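Local atomic coordinates of protein-tyrosine-phosphatase PTP1 (PDB entry 6KRW), a protein that removes phosphate from phosphotyrosine in proteins, acting on the MAP kinase MPK6 and helping to restrain plant defence responses. Residues E101-F106 with I250-Q255; H115-F120 with R158-I163; M123-H128 with V184-T189; T175-R180 with I199-W204. One frame throughout, in Å; residues are numbered along the deposited sequence.

Interaction 1: residues E101-F106 with I250-Q255; sequences ESISQF and IHNTIQ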
# COMPACT_ATOMS: atom_id res chain seq x y z
N GLU A 101 2.23 -7.41 16.87
CA GLU A 101 1.73 -6.06 17.20
C GLU A 101 2.70 -5.00 16.66
O GLU A 101 2.35 -3.81 16.72
CB GLU A 101 1.57 -5.95 18.72
CG GLU A 101 0.66 -7.02 19.29
CD GLU A 101 0.50 -7.00 20.80
OE1 GLU A 101 -0.60 -6.64 21.26
OE2 GLU A 101 1.46 -7.36 21.51
N SER A 102 3.87 -5.40 16.15
CA SER A 102 4.89 -4.42 15.69
C SER A 102 4.95 -4.36 14.16
O SER A 102 5.74 -3.56 13.66
CB SER A 102 6.25 -4.74 16.26
OG SER A 102 6.19 -4.79 17.67
N ILE A 103 4.20 -5.21 13.45
CA ILE A 103 4.27 -5.29 11.97
C ILE A 103 2.89 -4.98 11.39
O ILE A 103 1.93 -5.70 11.69
CB ILE A 103 4.84 -6.66 11.54
CG1 ILE A 103 6.19 -6.89 12.20
CG2 ILE A 103 4.91 -6.70 10.02
CD1 ILE A 103 6.72 -8.27 12.06
N SER A 104 2.80 -3.89 10.60
CA SER A 104 1.55 -3.47 9.95
C SER A 104 1.09 -4.52 8.94
O SER A 104 1.93 -5.15 8.26
CB SER A 104 1.71 -2.17 9.22
OG SER A 104 2.27 -1.15 10.07
N GLN A 105 -0.22 -4.61 8.80
CA GLN A 105 -0.84 -5.28 7.66
C GLN A 105 -1.38 -4.20 6.73
O GLN A 105 -1.68 -3.05 7.21
CB GLN A 105 -1.90 -6.27 8.12
CG GLN A 105 -3.14 -5.67 8.72
CD GLN A 105 -4.06 -6.70 9.33
OE1 GLN A 105 -4.07 -7.88 8.92
NE2 GLN A 105 -4.87 -6.24 10.28
N PHE A 106 -1.46 -4.52 5.47
CA PHE A 106 -1.94 -3.58 4.44
C PHE A 106 -3.16 -4.12 3.73
O PHE A 106 -3.35 -5.34 3.58
CB PHE A 106 -0.87 -3.27 3.40
CG PHE A 106 0.49 -3.03 3.96
CD1 PHE A 106 1.39 -4.06 4.13
CD2 PHE A 106 0.89 -1.74 4.31
CE1 PHE A 106 2.65 -3.85 4.66
CE2 PHE A 106 2.17 -1.52 4.81
CZ PHE A 106 3.05 -2.56 4.99
N ILE A 250 9.02 -1.73 1.23
CA ILE A 250 9.94 -0.90 2.06
C ILE A 250 9.43 -0.88 3.50
O ILE A 250 10.21 -1.13 4.45
CB ILE A 250 10.06 0.51 1.44
CG1 ILE A 250 10.65 0.46 0.03
CG2 ILE A 250 10.83 1.44 2.39
CD1 ILE A 250 10.38 1.73 -0.81
N HIS A 251 8.16 -0.57 3.67
CA HIS A 251 7.54 -0.45 5.01
C HIS A 251 7.64 -1.78 5.76
O HIS A 251 8.09 -1.83 6.92
CB HIS A 251 6.11 0.02 4.81
CG HIS A 251 5.30 0.24 6.03
ND1 HIS A 251 4.59 1.41 6.20
CD2 HIS A 251 5.06 -0.51 7.12
CE1 HIS A 251 3.91 1.34 7.33
NE2 HIS A 251 4.20 0.19 7.93
N ASN A 252 7.29 -2.85 5.08
CA ASN A 252 7.27 -4.18 5.72
C ASN A 252 8.69 -4.63 6.06
O ASN A 252 8.92 -5.21 7.15
CB ASN A 252 6.62 -5.14 4.73
CG ASN A 252 6.46 -6.55 5.28
OD1 ASN A 252 7.11 -7.48 4.76
ND2 ASN A 252 5.62 -6.70 6.29
N THR A 253 9.65 -4.39 5.17
CA THR A 253 11.02 -4.84 5.42
C THR A 253 11.57 -4.15 6.66
O THR A 253 12.20 -4.80 7.51
CB THR A 253 11.91 -4.62 4.19
OG1 THR A 253 11.39 -5.42 3.11
CG2 THR A 253 13.35 -4.96 4.48
N ILE A 254 11.46 -2.82 6.70
CA ILE A 254 12.00 -2.07 7.86
C ILE A 254 11.34 -2.54 9.16
O ILE A 254 12.07 -2.81 10.13
CB ILE A 254 11.86 -0.56 7.62
CG1 ILE A 254 12.74 -0.12 6.44
CG2 ILE A 254 12.13 0.22 8.90
CD1 ILE A 254 14.21 -0.17 6.69
N GLN A 255 10.01 -2.68 9.17
CA GLN A 255 9.33 -3.12 10.42
C GLN A 255 9.83 -4.49 10.83
O GLN A 255 9.98 -4.74 12.04
CB GLN A 255 7.83 -3.13 10.22
CG GLN A 255 7.24 -1.74 10.23
CD GLN A 255 5.74 -1.72 10.27
OE1 GLN A 255 5.09 -2.58 9.67
NE2 GLN A 255 5.18 -0.73 10.97
O HOH W 1 8.71 -3.38 14.05
O HOH W 2 4.50 -4.29 7.51
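Ser104 and Gln255 form the polar centre of a buried loop-to-helix contact, in which the lead-in to strand 106-109 lies against one side of helix 242-259. The Gln255 amide grips Ser104 with both of its ends. Its OE1 accepts from Ser104 N at 2.8 Å through a fairly straight bond (162° at the hydrogen), the donor standing somewhat above the carbonyl plane. Its NE2 donates to Ser104 OG at 3.1 Å, close to the amide plane, and these paired bonds hold the rotation of the amide. One water also donates to Gln255 OE1, at 2.8 Å, donates to Ser104 O, and accepts from Asn252 ND2; Asn252 OD1 is bonded to Arg256 NH1. This helix follows the phosphate-binding loop of classical tyrosine phosphatases, the loop carrying the catalytic Cys237, whose side chain is about 12 Å from that of Phe106. One helical turn back from Gln255, His251 keeps CG anti to its backbone N (chi1 -178°) and offers a ring face to Phe106. Phe106 CE2 stands over the centre of that ring in a T-shaped stack, the planes at 84°. Ring centroids are 5.0 Å apart, and Phe106 CZ lies 3.6 Å from His251 CD2. His251 ND1 is bonded to Tyr247 OH, while strand 233-236 borders the phenylalanine through Ile233 and Val235. Nearer the surface, a second water donates to both Ser102 O and Gln255 O.

Interaction 2: residues H115-F120 with R158-I163; sequences HTMEDF and REFGNI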
# COMPACT_ATOMS: atom_id res chain seq x y z
N HIS A 115 -17.89 4.64 -9.61
CA HIS A 115 -18.94 3.70 -9.12
C HIS A 115 -18.42 2.75 -8.04
O HIS A 115 -19.25 1.96 -7.56
CB HIS A 115 -19.57 2.96 -10.30
CG HIS A 115 -18.58 2.32 -11.19
ND1 HIS A 115 -17.72 3.05 -12.00
CD2 HIS A 115 -18.30 1.02 -11.41
CE1 HIS A 115 -16.97 2.21 -12.69
NE2 HIS A 115 -17.31 0.96 -12.35
N THR A 116 -17.15 2.83 -7.62
CA THR A 116 -16.69 1.99 -6.46
C THR A 116 -16.27 2.86 -5.28
O THR A 116 -15.69 2.32 -4.32
CB THR A 116 -15.58 1.00 -6.86
OG1 THR A 116 -14.35 1.65 -7.15
CG2 THR A 116 -15.98 0.16 -8.05
N MET A 117 -16.54 4.16 -5.32
CA MET A 117 -16.13 5.01 -4.18
C MET A 117 -16.94 4.71 -2.91
O MET A 117 -16.34 4.73 -1.82
CB MET A 117 -16.25 6.48 -4.55
CG MET A 117 -15.32 6.84 -5.68
SD MET A 117 -15.38 8.60 -6.10
CE MET A 117 -14.24 8.60 -7.48
N GLU A 118 -18.25 4.41 -3.02
CA GLU A 118 -19.00 4.01 -1.80
C GLU A 118 -18.41 2.69 -1.29
O GLU A 118 -18.21 2.56 -0.07
CB GLU A 118 -20.50 3.87 -2.06
CG GLU A 118 -21.27 3.60 -0.79
CD GLU A 118 -22.77 3.47 -0.95
OE1 GLU A 118 -23.44 3.09 0.03
OE2 GLU A 118 -23.27 3.73 -2.07
N ASP A 119 -18.12 1.76 -2.19
CA ASP A 119 -17.48 0.47 -1.80
C ASP A 119 -16.17 0.72 -1.05
O ASP A 119 -15.92 0.09 0.01
CB ASP A 119 -17.21 -0.40 -3.04
CG ASP A 119 -18.47 -0.91 -3.73
OD1 ASP A 119 -19.57 -0.89 -3.09
OD2 ASP A 119 -18.36 -1.30 -4.91
N PHE A 120 -15.36 1.63 -1.58
CA PHE A 120 -14.07 1.96 -0.93
C PHE A 120 -14.29 2.49 0.48
O PHE A 120 -13.62 2.02 1.43
CB PHE A 120 -13.29 2.95 -1.79
CG PHE A 120 -12.01 3.41 -1.14
CD1 PHE A 120 -10.84 2.68 -1.28
CD2 PHE A 120 -11.98 4.59 -0.40
CE1 PHE A 120 -9.67 3.11 -0.67
CE2 PHE A 120 -10.81 5.01 0.21
CZ PHE A 120 -9.65 4.29 0.06
N ARG A 158 -18.68 15.62 1.12
CA ARG A 158 -18.85 14.55 0.11
C ARG A 158 -19.81 13.50 0.66
O ARG A 158 -19.77 13.19 1.88
CB ARG A 158 -17.50 13.90 -0.23
CG ARG A 158 -16.53 14.82 -0.96
CD ARG A 158 -17.00 15.13 -2.37
NE ARG A 158 -17.04 13.95 -3.23
CZ ARG A 158 -15.99 13.42 -3.85
NH1 ARG A 158 -14.79 13.96 -3.71
NH2 ARG A 158 -16.14 12.35 -4.61
N GLU A 159 -20.65 12.96 -0.22
CA GLU A 159 -21.56 11.86 0.17
C GLU A 159 -21.35 10.66 -0.76
O GLU A 159 -21.16 10.85 -1.97
CB GLU A 159 -23.01 12.32 0.11
CG GLU A 159 -23.36 13.30 1.20
CD GLU A 159 -24.85 13.36 1.46
OE1 GLU A 159 -25.24 13.73 2.58
OE2 GLU A 159 -25.60 12.98 0.53
N PHE A 160 -21.41 9.48 -0.16
CA PHE A 160 -21.29 8.21 -0.93
C PHE A 160 -22.37 7.28 -0.41
O PHE A 160 -22.13 6.59 0.59
CB PHE A 160 -19.90 7.60 -0.77
CG PHE A 160 -18.78 8.56 -1.06
CD1 PHE A 160 -18.32 8.75 -2.36
CD2 PHE A 160 -18.19 9.27 -0.03
CE1 PHE A 160 -17.28 9.64 -2.61
CE2 PHE A 160 -17.15 10.15 -0.29
CZ PHE A 160 -16.69 10.33 -1.58
N GLY A 161 -23.54 7.32 -1.04
CA GLY A 161 -24.73 6.62 -0.53
C GLY A 161 -24.98 6.98 0.92
O GLY A 161 -25.25 8.17 1.21
N ASN A 162 -24.79 6.01 1.81
CA ASN A 162 -25.07 6.14 3.26
C ASN A 162 -23.90 6.82 3.98
O ASN A 162 -24.02 7.02 5.20
CB ASN A 162 -25.35 4.77 3.87
CG ASN A 162 -26.05 4.84 5.20
OD1 ASN A 162 -26.75 5.81 5.48
ND2 ASN A 162 -25.87 3.82 6.02
N ILE A 163 -22.82 7.16 3.27
CA ILE A 163 -21.56 7.61 3.91
C ILE A 163 -21.34 9.10 3.63
O ILE A 163 -21.47 9.54 2.46
CB ILE A 163 -20.38 6.75 3.42
CG1 ILE A 163 -20.44 5.36 4.04
CG2 ILE A 163 -19.06 7.44 3.70
CD1 ILE A 163 -19.46 4.36 3.44
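The type II' turn from Phe160 to Ile163, which links strand 158-160 to strand 163-172, packs against the start of helix 117-126 through Glu118 and Met117. With CG anti to the backbone N (chi1 -174°) and the rest of its chain extended, Glu118 runs across the turn backbone. Its CG lies 3.4 Å from Phe160 O, and its carboxylate ends above the turn with OE2 3.6 Å from Gly161 CA and OE1 3.7 Å from Asn162 N. Gly161 has no side chain to come between its backbone and that carboxylate. An alanine in place of Glu118 would keep the CB contact with Phe160 but would probably uncover the turn backbone at Phe160 O and Gly161 CA and take away the negative charge beside it. On the strand side of the turn, Met117 CB touches the Phe160 ring at CD1, 3.8 Å away. The sulfur makes an oblique Met-aromatic contact, SD standing 5.4 Å from the ring centroid and 73° off its normal. SD also lies near the guanidinium edge of Arg158, whose face carries Phe160 CZ and whose nitrogens are bonded to Gln152 O and Asp149 O. No hydrogen bond crosses between the two segments. The contact therefore probably rests on van der Waals packing, with the pull of the Asn162 N-H on OE1, a long approach and not a bond, offset in part by the nearby Phe160 carbonyl.

Interaction 3: residues M123-H128 with V184-T189; sequences MVIQQH and VNYKET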
# COMPACT_ATOMS: atom_id res chain seq x y z
N MET A 123 -15.46 -0.09 2.86
CA MET A 123 -14.31 -0.94 3.27
C MET A 123 -13.50 -0.23 4.37
O MET A 123 -13.12 -0.85 5.37
CB MET A 123 -13.41 -1.24 2.07
CG MET A 123 -12.19 -2.05 2.45
SD MET A 123 -11.18 -2.49 1.01
CE MET A 123 -10.51 -0.88 0.56
N VAL A 124 -13.23 1.07 4.20
CA VAL A 124 -12.45 1.84 5.21
C VAL A 124 -13.15 1.75 6.56
O VAL A 124 -12.47 1.52 7.58
CB VAL A 124 -12.30 3.31 4.76
CG1 VAL A 124 -11.74 4.16 5.88
CG2 VAL A 124 -11.47 3.43 3.50
N ILE A 125 -14.46 1.96 6.59
CA ILE A 125 -15.21 1.93 7.87
C ILE A 125 -15.22 0.51 8.42
O ILE A 125 -14.90 0.33 9.61
CB ILE A 125 -16.63 2.49 7.67
CG1 ILE A 125 -16.57 3.96 7.25
CG2 ILE A 125 -17.46 2.27 8.92
CD1 ILE A 125 -17.91 4.52 6.84
N GLN A 126 -15.57 -0.48 7.60
CA GLN A 126 -15.73 -1.87 8.08
C GLN A 126 -14.41 -2.42 8.61
O GLN A 126 -14.43 -3.15 9.60
CB GLN A 126 -16.27 -2.75 6.96
CG GLN A 126 -17.74 -2.49 6.62
CD GLN A 126 -18.30 -3.51 5.66
OE1 GLN A 126 -17.60 -4.46 5.28
NE2 GLN A 126 -19.55 -3.32 5.28
N GLN A 127 -13.29 -2.05 7.98
CA GLN A 127 -11.94 -2.54 8.38
C GLN A 127 -11.27 -1.56 9.35
O GLN A 127 -10.17 -1.85 9.80
CB GLN A 127 -11.10 -2.74 7.13
CG GLN A 127 -11.66 -3.79 6.15
CD GLN A 127 -11.84 -5.14 6.79
OE1 GLN A 127 -11.07 -5.51 7.68
NE2 GLN A 127 -12.86 -5.86 6.33
N HIS A 128 -11.93 -0.46 9.69
CA HIS A 128 -11.40 0.63 10.58
C HIS A 128 -9.94 0.96 10.23
O HIS A 128 -9.06 0.98 11.12
CB HIS A 128 -11.61 0.29 12.06
CG HIS A 128 -11.08 -1.02 12.52
ND1 HIS A 128 -9.75 -1.20 12.85
CD2 HIS A 128 -11.66 -2.24 12.65
CE1 HIS A 128 -9.54 -2.47 13.17
NE2 HIS A 128 -10.70 -3.11 13.09
N VAL A 184 -15.00 10.34 8.40
CA VAL A 184 -15.98 9.54 7.63
C VAL A 184 -16.97 8.94 8.61
O VAL A 184 -16.58 8.55 9.73
CB VAL A 184 -15.26 8.49 6.77
CG1 VAL A 184 -14.61 7.40 7.61
CG2 VAL A 184 -16.20 7.88 5.75
N ASN A 185 -18.23 8.86 8.21
CA ASN A 185 -19.25 8.19 9.05
C ASN A 185 -20.50 7.90 8.21
O ASN A 185 -20.64 8.46 7.11
CB ASN A 185 -19.60 9.02 10.29
CG ASN A 185 -20.23 10.35 9.95
OD1 ASN A 185 -19.55 11.26 9.48
ND2 ASN A 185 -21.52 10.48 10.20
N TYR A 186 -21.36 7.04 8.74
CA TYR A 186 -22.73 6.86 8.20
C TYR A 186 -23.60 8.03 8.66
O TYR A 186 -23.31 8.67 9.69
CB TYR A 186 -23.34 5.54 8.67
CG TYR A 186 -22.52 4.32 8.33
CD1 TYR A 186 -22.30 3.96 7.01
CD2 TYR A 186 -21.99 3.52 9.32
CE1 TYR A 186 -21.56 2.83 6.70
CE2 TYR A 186 -21.26 2.39 9.03
CZ TYR A 186 -21.03 2.04 7.71
OH TYR A 186 -20.30 0.93 7.42
N LYS A 187 -24.69 8.27 7.94
CA LYS A 187 -25.59 9.41 8.26
C LYS A 187 -26.43 9.10 9.50
O LYS A 187 -26.91 10.07 10.11
CB LYS A 187 -26.43 9.76 7.04
CG LYS A 187 -25.60 10.29 5.89
CD LYS A 187 -26.35 10.41 4.59
CE LYS A 187 -25.42 10.59 3.42
NZ LYS A 187 -26.16 10.58 2.13
N GLU A 188 -26.60 7.83 9.88
CA GLU A 188 -27.26 7.52 11.17
C GLU A 188 -26.22 7.66 12.28
O GLU A 188 -25.35 6.77 12.41
CB GLU A 188 -27.95 6.15 11.15
CG GLU A 188 -27.04 4.95 10.92
CD GLU A 188 -26.89 4.52 9.47
OE1 GLU A 188 -27.18 5.36 8.58
OE2 GLU A 188 -26.48 3.35 9.24
N THR A 189 -26.28 8.74 13.04
CA THR A 189 -25.19 9.13 13.97
C THR A 189 -25.30 8.32 15.26
O THR A 189 -25.58 8.91 16.32
CB THR A 189 -25.19 10.65 14.19
OG1 THR A 189 -26.36 11.01 14.93
CG2 THR A 189 -25.15 11.40 12.88
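Ile125 sets CG1 anti to its carbonyl carbon (chi1 -63°), and Tyr186 sets CG in the same relation to its own; the second torsion of Ile125, near anti at 172°, then carries CD1 on to the tyrosine ring. The contact is helix-on-sheet packing between helix 117-126 and the end of strand 178-186, with a CH-pi interaction at its middle. Ile125 CD1 lies over one face of the Tyr186 ring, 4.3 Å from the centroid and 21° off the normal, displaced toward the rim. The other branch, CG2, works at the phenol end, 3.8 Å from Tyr186 CZ and 3.5 Å from OH. Ile125 is thus shared between two strand residues, because CD1 also meets Val184 CG2 at 3.9 Å while Ile125 CG1 touches Val184 CG1. Within the sheet, Val184 is flanked by Ile163 of strand 163-172 and Met194 of strand 194-200. The phenol hydroxyl is hydrogen-bonded to Glu122 OE2, one turn earlier on the helix, and the same oxygen receives Gln126 NE2. An alanine at Tyr186 would probably open a gap beside CG2 and CD1 of Ile125 and leave Glu122 without its hydroxyl partner. The contact lies at the partly exposed margin of the domain. Just beyond Ile125 the helix finishes in a Schellman motif, where His128, at positive phi, returns its backbone N to Ile125 O at 3.1 Å.

Interaction 4: residues T175-R180 with I199-W204; sequences TSLMLR and IQYPEW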
# COMPACT_ATOMS: atom_id res chain seq x y z
N THR A 175 8.59 17.72 1.36
CA THR A 175 8.92 16.61 0.43
C THR A 175 7.78 16.32 -0.57
O THR A 175 7.87 15.28 -1.22
CB THR A 175 9.27 15.37 1.24
OG1 THR A 175 8.21 15.12 2.17
CG2 THR A 175 10.55 15.55 2.03
N SER A 176 6.77 17.20 -0.67
CA SER A 176 5.61 17.16 -1.60
C SER A 176 4.49 16.25 -1.11
O SER A 176 3.55 16.10 -1.87
CB SER A 176 5.94 16.87 -3.06
OG SER A 176 7.13 17.51 -3.47
N LEU A 177 4.52 15.76 0.13
CA LEU A 177 3.35 14.98 0.59
C LEU A 177 2.19 15.93 0.87
O LEU A 177 2.44 17.02 1.32
CB LEU A 177 3.74 14.22 1.85
CG LEU A 177 4.86 13.21 1.69
CD1 LEU A 177 5.11 12.53 3.03
CD2 LEU A 177 4.52 12.16 0.61
N MET A 178 0.97 15.45 0.65
CA MET A 178 -0.30 16.13 1.03
C MET A 178 -0.97 15.31 2.11
O MET A 178 -1.21 14.09 1.87
CB MET A 178 -1.22 16.29 -0.17
CG MET A 178 -0.84 17.44 -1.06
SD MET A 178 -1.79 17.45 -2.58
CE MET A 178 -0.99 16.11 -3.47
N LEU A 179 -1.08 15.86 3.30
CA LEU A 179 -1.69 15.25 4.49
C LEU A 179 -3.10 15.77 4.67
O LEU A 179 -3.22 16.93 4.89
CB LEU A 179 -0.82 15.48 5.71
CG LEU A 179 0.68 15.25 5.52
CD1 LEU A 179 1.43 15.64 6.78
CD2 LEU A 179 0.99 13.80 5.16
N ARG A 180 -4.10 14.90 4.59
CA ARG A 180 -5.51 15.26 4.81
C ARG A 180 -6.06 14.46 5.98
O ARG A 180 -6.12 13.24 5.88
CB ARG A 180 -6.35 15.03 3.57
CG ARG A 180 -5.93 15.82 2.35
CD ARG A 180 -6.80 15.47 1.16
NE ARG A 180 -6.64 16.34 0.01
CZ ARG A 180 -5.75 16.18 -0.98
NH1 ARG A 180 -4.87 15.19 -0.97
NH2 ARG A 180 -5.73 17.03 -1.99
N ILE A 199 -2.60 10.25 3.02
CA ILE A 199 -1.26 10.72 2.59
C ILE A 199 -1.16 10.53 1.08
O ILE A 199 -1.19 9.38 0.63
CB ILE A 199 -0.13 10.01 3.35
CG1 ILE A 199 -0.31 10.09 4.86
CG2 ILE A 199 1.22 10.54 2.93
CD1 ILE A 199 0.70 9.26 5.65
N GLN A 200 -1.03 11.62 0.34
CA GLN A 200 -0.90 11.54 -1.13
C GLN A 200 0.50 11.98 -1.56
O GLN A 200 0.95 13.06 -1.13
CB GLN A 200 -1.96 12.37 -1.83
CG GLN A 200 -1.82 12.25 -3.35
CD GLN A 200 -2.76 13.10 -4.16
OE1 GLN A 200 -3.40 14.02 -3.65
NE2 GLN A 200 -2.80 12.82 -5.45
N TYR A 201 1.12 11.20 -2.45
CA TYR A 201 2.44 11.45 -3.07
C TYR A 201 2.29 11.53 -4.60
O TYR A 201 2.18 10.51 -5.25
CB TYR A 201 3.43 10.38 -2.64
CG TYR A 201 4.81 10.58 -3.19
CD1 TYR A 201 5.36 11.85 -3.32
CD2 TYR A 201 5.59 9.50 -3.56
CE1 TYR A 201 6.64 12.04 -3.83
CE2 TYR A 201 6.87 9.67 -4.05
CZ TYR A 201 7.40 10.93 -4.18
OH TYR A 201 8.67 11.05 -4.67
N PRO A 202 2.22 12.74 -5.32
CA PRO A 202 2.04 12.89 -6.82
C PRO A 202 3.31 12.82 -7.69
O PRO A 202 3.19 12.90 -8.89
CB PRO A 202 1.40 14.29 -6.89
CG PRO A 202 2.10 15.04 -5.77
CD PRO A 202 2.23 14.04 -4.65
N GLU A 203 4.45 12.46 -7.08
CA GLU A 203 5.68 12.52 -7.91
C GLU A 203 6.27 11.12 -8.06
O GLU A 203 7.48 10.97 -8.16
CB GLU A 203 6.66 13.52 -7.33
CG GLU A 203 6.17 14.96 -7.46
CD GLU A 203 5.64 15.35 -8.84
OE1 GLU A 203 4.54 15.94 -8.90
OE2 GLU A 203 6.33 15.11 -9.87
N TRP A 204 5.39 10.13 -8.14
CA TRP A 204 5.84 8.75 -8.43
C TRP A 204 5.14 8.32 -9.71
O TRP A 204 3.97 7.94 -9.68
CB TRP A 204 5.52 7.84 -7.26
CG TRP A 204 6.17 6.49 -7.31
CD1 TRP A 204 6.71 5.86 -8.38
CD2 TRP A 204 6.37 5.62 -6.19
NE1 TRP A 204 7.23 4.64 -8.02
CE2 TRP A 204 7.06 4.48 -6.68
CE3 TRP A 204 6.07 5.70 -4.83
CZ2 TRP A 204 7.40 3.40 -5.87
CZ3 TRP A 204 6.42 4.63 -4.03
CH2 TRP A 204 7.07 3.51 -4.54
O HOH W 3 -4.90 16.18 -5.20
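Met178 and Gln200 form an antiparallel hydrogen-bonded pair, and the contact is tightest here: Met178 N reaches Gln200 O at 3.0 Å, and Gln200 N reaches Met178 O at 2.9 Å with 170° at the hydrogen. Next to it, Leu179 and Ile199 make the non-hydrogen-bonded pair, their side chains side by side with Leu179 CD2 3.9 Å from Ile199 CG1. Leu177 CD2 comes equally close to Tyr201 CB, and helix 214-223 covers the tyrosine from beyond. The face bearing Met178 and Gln200 is more polar. Arg180 NH1 donates to Gln200 OE1 over 3.3 Å, a long bond, and a water donates to the same oxygen, while Gln200 NE2 is bonded to Thr136 O. The methionine chain bends at its last torsion (chi3 -75°), placing CE 3.2 Å from Gln200 OE1 and 4.0 Å from Pro202 CG. Toward exposed Ser176 the strands part, and the nearest approach there is Ser176 O to Pro202 CD at 3.7 Å. This is the open end of the beta hairpin 178-186/194-200, from which the chain runs through Trp204 into the WPD loop of tyrosine phosphatases, with Asp206 inferred to bind substrate.

In the fold
Interaction 1 joins the earliest and latest of the eight segments, so the chain between 101-106 and 250-255 contains all the others. Interactions 2 and 3 are neighbours, centres about 10 Å apart; they share helix 117-126 and touch, Glu159 forming a salt bridge with Lys187. Interactions 3 and 4 sit toward opposite ends of strand 178-186, centres about 24 Å apart, their segments alternating along the chain. Interactions 2, 3 and 4 reach the same mixed sheet, which interaction 1 meets through strand 106-109, on the far side of the chain's centre from interaction 2 and about 29 Å away between centres. Interactions 1 and 4 involve elements that follow the phosphate-binding loop and lead into the WPD loop, respectively.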